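Local coordinates for protein actin depolymerization factor 2 (PDB 2XFA) that probably binds actin and promotes the disassembly of actin filaments in the malaria parasite Plasmodium berghei, as a member of the ADF/cofilin family, at residues E19-R22 with L23-K26; K114-L117 with V118-I121. All coordinates share one frame; numbering follows the deposited sequence.

Interaction 1 of 2, residues E19-R22 with L23-K26; sequences EFNR and LKVK
Lys24 sets its CB over one face of the Phe20 ring, one helical turn earlier, and its CD runs out past the rim beside CE2 and CZ. The CB stands 4.3 Å from the ring centroid and 20° off the normal, a CH-pi contact displaced toward the rim, while Lys24 CD reaches Phe20 CE2 at 3.3 Å. The ring comes back toward Lys24 because Phe20 CG is anti to the backbone N (chi1 171°), although the Phe20 CB bond itself points away from residues 23-26.

Backbone hydrogen bonds run beneath these side chains. Leu23 N donates to Glu19 O and Lys24 N to Phe20 O, the latter 2.7 Å long. Asn21 O takes Val25 N at 2.7 Å and Lys26 N at 3.5 Å, so one carbonyl gathers two successive amides, the second only weakly.

The charged pair is looser. Arg22 NE makes a weak, bent salt bridge of 3.3 Å with Glu19 OE1, which lies at the guanidinium edge, in its plane; the same oxygen also accepts a hydrogen bond from Asn29.

Helix 14-24 packs here on the sheet: Leu23 meets Ile32 of strand 31-37 and Ile76 of strand 73-81, and Phe20 meets Tyr34 and Ile76.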
ATOM      1  N   GLU A  19       6.933  10.615   4.372  1.00 45.06           N
ATOM      2  CA  GLU A  19       6.815   9.367   5.127  1.00 50.75           C
ATOM      3  C   GLU A  19       7.370   8.171   4.374  1.00 43.08           C
ATOM      4  O   GLU A  19       8.008   7.292   4.964  1.00 51.79           O
ATOM      5  CB  GLU A  19       5.362   9.099   5.533  1.00 51.53           C
ATOM      6  CG  GLU A  19       4.788  10.127   6.514  1.00 66.99           C
ATOM      7  CD  GLU A  19       5.531  10.176   7.851  1.00 77.73           C
ATOM      8  OE1 GLU A  19       6.433   9.334   8.082  1.00 70.33           O
ATOM      9  OE2 GLU A  19       5.202  11.062   8.674  1.00 87.32           O
ATOM     10  N   PHE A  20       7.124   8.125   3.073  1.00 41.11           N
ATOM     11  CA  PHE A  20       7.729   7.072   2.264  1.00 37.19           C
ATOM     12  C   PHE A  20       9.251   7.081   2.397  1.00 37.89           C
ATOM     13  O   PHE A  20       9.894   6.040   2.536  1.00 47.37           O
ATOM     14  CB  PHE A  20       7.348   7.205   0.798  1.00 32.16           C
ATOM     15  CG  PHE A  20       8.121   6.259  -0.092  1.00 43.91           C
ATOM     16  CD1 PHE A  20       7.824   4.909  -0.113  1.00 43.40           C
ATOM     17  CD2 PHE A  20       9.172   6.716  -0.864  1.00 44.05           C
ATOM     18  CE1 PHE A  20       8.543   4.030  -0.916  1.00 44.62           C
ATOM     19  CE2 PHE A  20       9.899   5.840  -1.667  1.00 45.04           C
ATOM     20  CZ  PHE A  20       9.592   4.505  -1.691  1.00 42.22           C
ATOM     21  N   ASN A  21       9.839   8.263   2.361  1.00 44.80           N
ATOM     22  CA  ASN A  21      11.291   8.341   2.515  1.00 58.72           C
ATOM     23  C   ASN A  21      11.738   7.879   3.905  1.00 62.12           C
ATOM     24  O   ASN A  21      12.743   7.195   4.040  1.00 61.23           O
ATOM     25  CB  ASN A  21      11.815   9.739   2.173  1.00 71.06           C
ATOM     26  CG  ASN A  21      11.835  10.009   0.662  1.00 74.25           C
ATOM     27  OD1 ASN A  21      11.698  11.150   0.222  1.00 82.54           O
ATOM     28  ND2 ASN A  21      12.010   8.959  -0.129  1.00 65.96           N
ATOM     29  N   ARG A  22      10.972   8.219   4.936  1.00 65.26           N
ATOM     30  CA  ARG A  22      11.248   7.703   6.273  1.00 64.79           C
ATOM     31  C   ARG A  22      11.155   6.171   6.321  1.00 59.81           C
ATOM     32  O   ARG A  22      11.871   5.530   7.084  1.00 63.02           O
ATOM     33  CB  ARG A  22      10.320   8.352   7.311  1.00 64.47           C
ATOM     34  CG  ARG A  22      10.762   9.751   7.732  1.00 66.34           C
ATOM     35  CD  ARG A  22       9.673  10.514   8.477  1.00 73.56           C
ATOM     36  NE  ARG A  22       9.250   9.856   9.712  1.00 81.22           N
ATOM     37  CZ  ARG A  22       9.969   9.839  10.831  1.00 95.41           C
ATOM     38  NH1 ARG A  22      11.156  10.434  10.867  1.00101.35           N
ATOM     39  NH2 ARG A  22       9.511   9.220  11.912  1.00 99.36           N
ATOM     40  N   LEU A  23      10.268   5.597   5.504  1.00 56.10           N
ATOM     41  CA  LEU A  23      10.116   4.139   5.385  1.00 51.79           C
ATOM     42  C   LEU A  23      11.274   3.506   4.628  1.00 58.26           C
ATOM     43  O   LEU A  23      11.875   2.530   5.080  1.00 64.02           O
ATOM     44  CB  LEU A  23       8.814   3.794   4.648  1.00 44.84           C
ATOM     45  CG  LEU A  23       8.547   2.318   4.336  1.00 45.24           C
ATOM     46  CD1 LEU A  23       7.048   2.006   4.309  1.00 32.31           C
ATOM     47  CD2 LEU A  23       9.185   1.919   3.024  1.00 39.81           C
ATOM     48  N   LYS A  24      11.545   4.065   3.456  1.00 48.99           N
ATOM     49  CA  LYS A  24      12.572   3.569   2.535  1.00 59.45           C
ATOM     50  C   LYS A  24      13.978   3.778   3.068  1.00 61.14           C
ATOM     51  O   LYS A  24      14.777   2.842   3.120  1.00 65.01           O
ATOM     52  CB  LYS A  24      12.413   4.302   1.204  1.00 58.30           C
ATOM     53  CG  LYS A  24      13.340   3.915   0.093  1.00 59.54           C
ATOM     54  CD  LYS A  24      12.951   4.731  -1.121  1.00 62.18           C
ATOM     55  CE  LYS A  24      14.043   4.772  -2.147  1.00 72.84           C
ATOM     56  NZ  LYS A  24      14.410   3.385  -2.518  1.00 84.55           N
ATOM     57  N   VAL A  25      14.272   5.009   3.479  1.00 61.81           N
ATOM     58  CA  VAL A  25      15.624   5.379   3.890  1.00 76.72           C
ATOM     59  C   VAL A  25      15.910   5.234   5.380  1.00 80.80           C
ATOM     60  O   VAL A  25      16.932   4.672   5.763  1.00 81.63           O
ATOM     61  CB  VAL A  25      15.972   6.812   3.452  1.00 82.90           C
ATOM     62  CG1 VAL A  25      17.026   7.411   4.374  1.00 86.50           C
ATOM     63  CG2 VAL A  25      16.454   6.807   2.013  1.00 86.15           C
ATOM     64  N   LYS A  26      15.010   5.748   6.213  1.00 86.11           N
ATOM     65  CA  LYS A  26      15.220   5.746   7.661  1.00 93.15           C
ATOM     66  C   LYS A  26      14.539   4.573   8.366  1.00 93.18           C
ATOM     67  O   LYS A  26      14.641   4.435   9.582  1.00 97.86           O
ATOM     68  CB  LYS A  26      14.760   7.072   8.280  1.00 98.07           C
ATOM     69  CG  LYS A  26      15.510   8.300   7.771  1.00104.42           C
ATOM     70  CD  LYS A  26      16.127   9.105   8.915  1.00112.40           C
ATOM     71  CE  LYS A  26      17.231   8.325   9.620  1.00116.96           C
ATOM     72  NZ  LYS A  26      17.844   9.093  10.739  1.00124.34           N
TER

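Interaction 2 of 2, residues K114-L117 with V118-I121; sequences KESL and VRKI
The C-terminal end of helix 104-118, where it passes into a type I beta turn from Val118 to Ile121, forms this contact within the ADF-homology fold. Two bonds of the alpha-helical i to i+4 pattern persist: Val118 N to Lys114 O, nearly straight at 171°, and Arg119 N to Glu115 O, both 2.9 Å. The pattern then tightens, for Lys120 N reaches back three residues to Leu117 O at 3.0 Å, coming from above the carbonyl plane, and Ile121 N closes the turn on Val118 O.

On the outer side, Arg119 doubles back along the helix. CG sits between the backbone N and the carbonyl carbon (chi1 80°), and further bends at chi2 and chi3 carry NH1 to 3.3 Å from Ser116 CA. Glu115 O lies over one guanidinium face, offset toward the rim.

The side facing the sheet is mostly apolar. Lys114 and Val118 run side by side over strand 89-97, on Phe96 and Phe94, and the ammonium of Lys114 is hydrogen-bonded to Ser127 of strand 126-130. Leu117 touches Phe94 and Tyr74 of strand 73-81, while Ile121 rests against Phe94 and Ile76. With Ile121 CG1 anti to the carbonyl carbon (chi1 -58°), the branch turns back toward the helix, and its terminal methyl CD1 packs tightly against Leu117 CD2 at 3.4 Å.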
ATOM      1  N   LYS A 114      -3.656   6.802  -9.191  1.00 51.91           N
ATOM      2  CA  LYS A 114      -2.599   5.896  -8.741  1.00 45.03           C
ATOM      3  C   LYS A 114      -1.224   6.331  -9.297  1.00 49.57           C
ATOM      4  O   LYS A 114      -0.249   6.475  -8.549  1.00 45.19           O
ATOM      5  CB  LYS A 114      -2.953   4.476  -9.172  1.00 45.54           C
ATOM      6  CG  LYS A 114      -1.936   3.399  -8.831  1.00 55.62           C
ATOM      7  CD  LYS A 114      -2.442   2.053  -9.369  1.00 61.81           C
ATOM      8  CE  LYS A 114      -1.311   1.089  -9.748  1.00 70.81           C
ATOM      9  NZ  LYS A 114      -1.125  -0.042  -8.768  1.00 70.13           N
ATOM     10  N   GLU A 115      -1.163   6.554 -10.606  1.00 41.32           N
ATOM     11  CA  GLU A 115       0.085   6.978 -11.268  1.00 61.72           C
ATOM     12  C   GLU A 115       0.727   8.228 -10.662  1.00 61.49           C
ATOM     13  O   GLU A 115       1.959   8.345 -10.585  1.00 54.59           O
ATOM     14  CB  GLU A 115      -0.136   7.232 -12.772  1.00 78.11           C
ATOM     15  CG  GLU A 115      -0.762   6.074 -13.558  1.00 89.38           C
ATOM     16  CD  GLU A 115      -2.292   6.123 -13.586  1.00 87.17           C
ATOM     17  OE1 GLU A 115      -2.859   6.663 -14.568  1.00 96.73           O
ATOM     18  OE2 GLU A 115      -2.920   5.619 -12.628  1.00 58.30           O
ATOM     19  N   SER A 116      -0.113   9.178 -10.274  1.00 62.76           N
ATOM     20  CA  SER A 116       0.349  10.430  -9.686  1.00 60.69           C
ATOM     21  C   SER A 116       1.118  10.139  -8.415  1.00 50.83           C
ATOM     22  O   SER A 116       2.082  10.802  -8.102  1.00 48.73           O
ATOM     23  CB  SER A 116      -0.839  11.347  -9.372  1.00 71.15           C
ATOM     24  OG  SER A 116      -1.611  11.614 -10.534  1.00 76.62           O
ATOM     25  N   LEU A 117       0.688   9.125  -7.679  1.00 50.81           N
ATOM     26  CA  LEU A 117       1.399   8.741  -6.475  1.00 46.36           C
ATOM     27  C   LEU A 117       2.651   7.912  -6.831  1.00 43.76           C
ATOM     28  O   LEU A 117       3.747   8.214  -6.383  1.00 40.69           O
ATOM     29  CB  LEU A 117       0.478   7.929  -5.559  1.00 28.97           C
ATOM     30  CG  LEU A 117       0.615   8.065  -4.044  1.00 59.25           C
ATOM     31  CD1 LEU A 117       0.045   6.815  -3.269  1.00 33.46           C
ATOM     32  CD2 LEU A 117       2.036   8.390  -3.670  1.00 45.05           C
ATOM     33  N   VAL A 118       2.471   6.861  -7.621  1.00 47.87           N
ATOM     34  CA  VAL A 118       3.550   5.903  -7.901  1.00 36.74           C
ATOM     35  C   VAL A 118       4.745   6.571  -8.541  1.00 41.26           C
ATOM     36  O   VAL A 118       5.892   6.248  -8.233  1.00 42.14           O
ATOM     37  CB  VAL A 118       3.055   4.733  -8.783  1.00 35.71           C
ATOM     38  CG1 VAL A 118       4.231   3.916  -9.333  1.00 44.74           C
ATOM     39  CG2 VAL A 118       2.122   3.823  -7.959  1.00 37.47           C
ATOM     40  N   ARG A 119       4.492   7.537  -9.409  1.00 45.92           N
ATOM     41  CA  ARG A 119       5.591   8.125 -10.159  1.00 42.65           C
ATOM     42  C   ARG A 119       6.498   8.969  -9.256  1.00 53.04           C
ATOM     43  O   ARG A 119       7.559   9.397  -9.679  1.00 44.79           O
ATOM     44  CB  ARG A 119       5.059   8.973 -11.316  1.00 52.56           C
ATOM     45  CG  ARG A 119       4.595  10.340 -10.850  1.00 69.13           C
ATOM     46  CD  ARG A 119       4.955  11.438 -11.843  1.00 97.20           C
ATOM     47  NE  ARG A 119       3.991  11.491 -12.933  1.00112.17           N
ATOM     48  CZ  ARG A 119       2.730  11.880 -12.774  1.00117.14           C
ATOM     49  NH1 ARG A 119       2.308  12.248 -11.574  1.00114.75           N
ATOM     50  NH2 ARG A 119       1.896  11.899 -13.807  1.00120.28           N
ATOM     51  N   LYS A 120       6.069   9.241  -8.026  1.00 49.78           N
ATOM     52  CA  LYS A 120       6.895   9.995  -7.072  1.00 51.49           C
ATOM     53  C   LYS A 120       7.658   9.053  -6.157  1.00 47.96           C
ATOM     54  O   LYS A 120       8.474   9.482  -5.349  1.00 53.26           O
ATOM     55  CB  LYS A 120       6.020  10.889  -6.182  1.00 62.57           C
ATOM     56  CG  LYS A 120       5.578  12.192  -6.798  1.00 72.28           C
ATOM     57  CD  LYS A 120       4.690  11.952  -7.996  1.00 84.78           C
ATOM     58  CE  LYS A 120       4.064  13.248  -8.501  1.00 97.26           C
ATOM     59  NZ  LYS A 120       2.946  13.711  -7.631  1.00 94.42           N
ATOM     60  N   ILE A 121       7.353   7.766  -6.259  1.00 44.72           N
ATOM     61  CA  ILE A 121       7.822   6.782  -5.298  1.00 46.15           C
ATOM     62  C   ILE A 121       8.827   5.857  -5.960  1.00 39.21           C
ATOM     63  O   ILE A 121       8.442   4.833  -6.515  1.00 42.58           O
ATOM     64  CB  ILE A 121       6.650   5.883  -4.798  1.00 36.77           C
ATOM     65  CG1 ILE A 121       5.536   6.717  -4.173  1.00 49.14           C
ATOM     66  CG2 ILE A 121       7.121   4.899  -3.774  1.00 38.12           C
ATOM     67  CD1 ILE A 121       4.309   5.917  -3.913  1.00 54.90           C
TER

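Interactions 1 and 2 are the C-terminal ends of two helices, 14-24 and 104-118, and their centres lie about 15 Å apart. They meet directly where Phe20 CZ of interaction 1 packs against Ile121 CG2 of interaction 2 at 3.3 Å, so the aromatic ring that lies against a lysine chain in its own helix also touches the turn that follows the other. Strand 73-81 joins them as well, since Ile76 meets Phe20 and Leu23 from residues 19-26 and Ile121 from residues 118-121. No ligand is involved: Phe20, Leu23, Leu117 and Ile121 pack from the two helix ends on the same sheet of this ADF/cofilin-family protein.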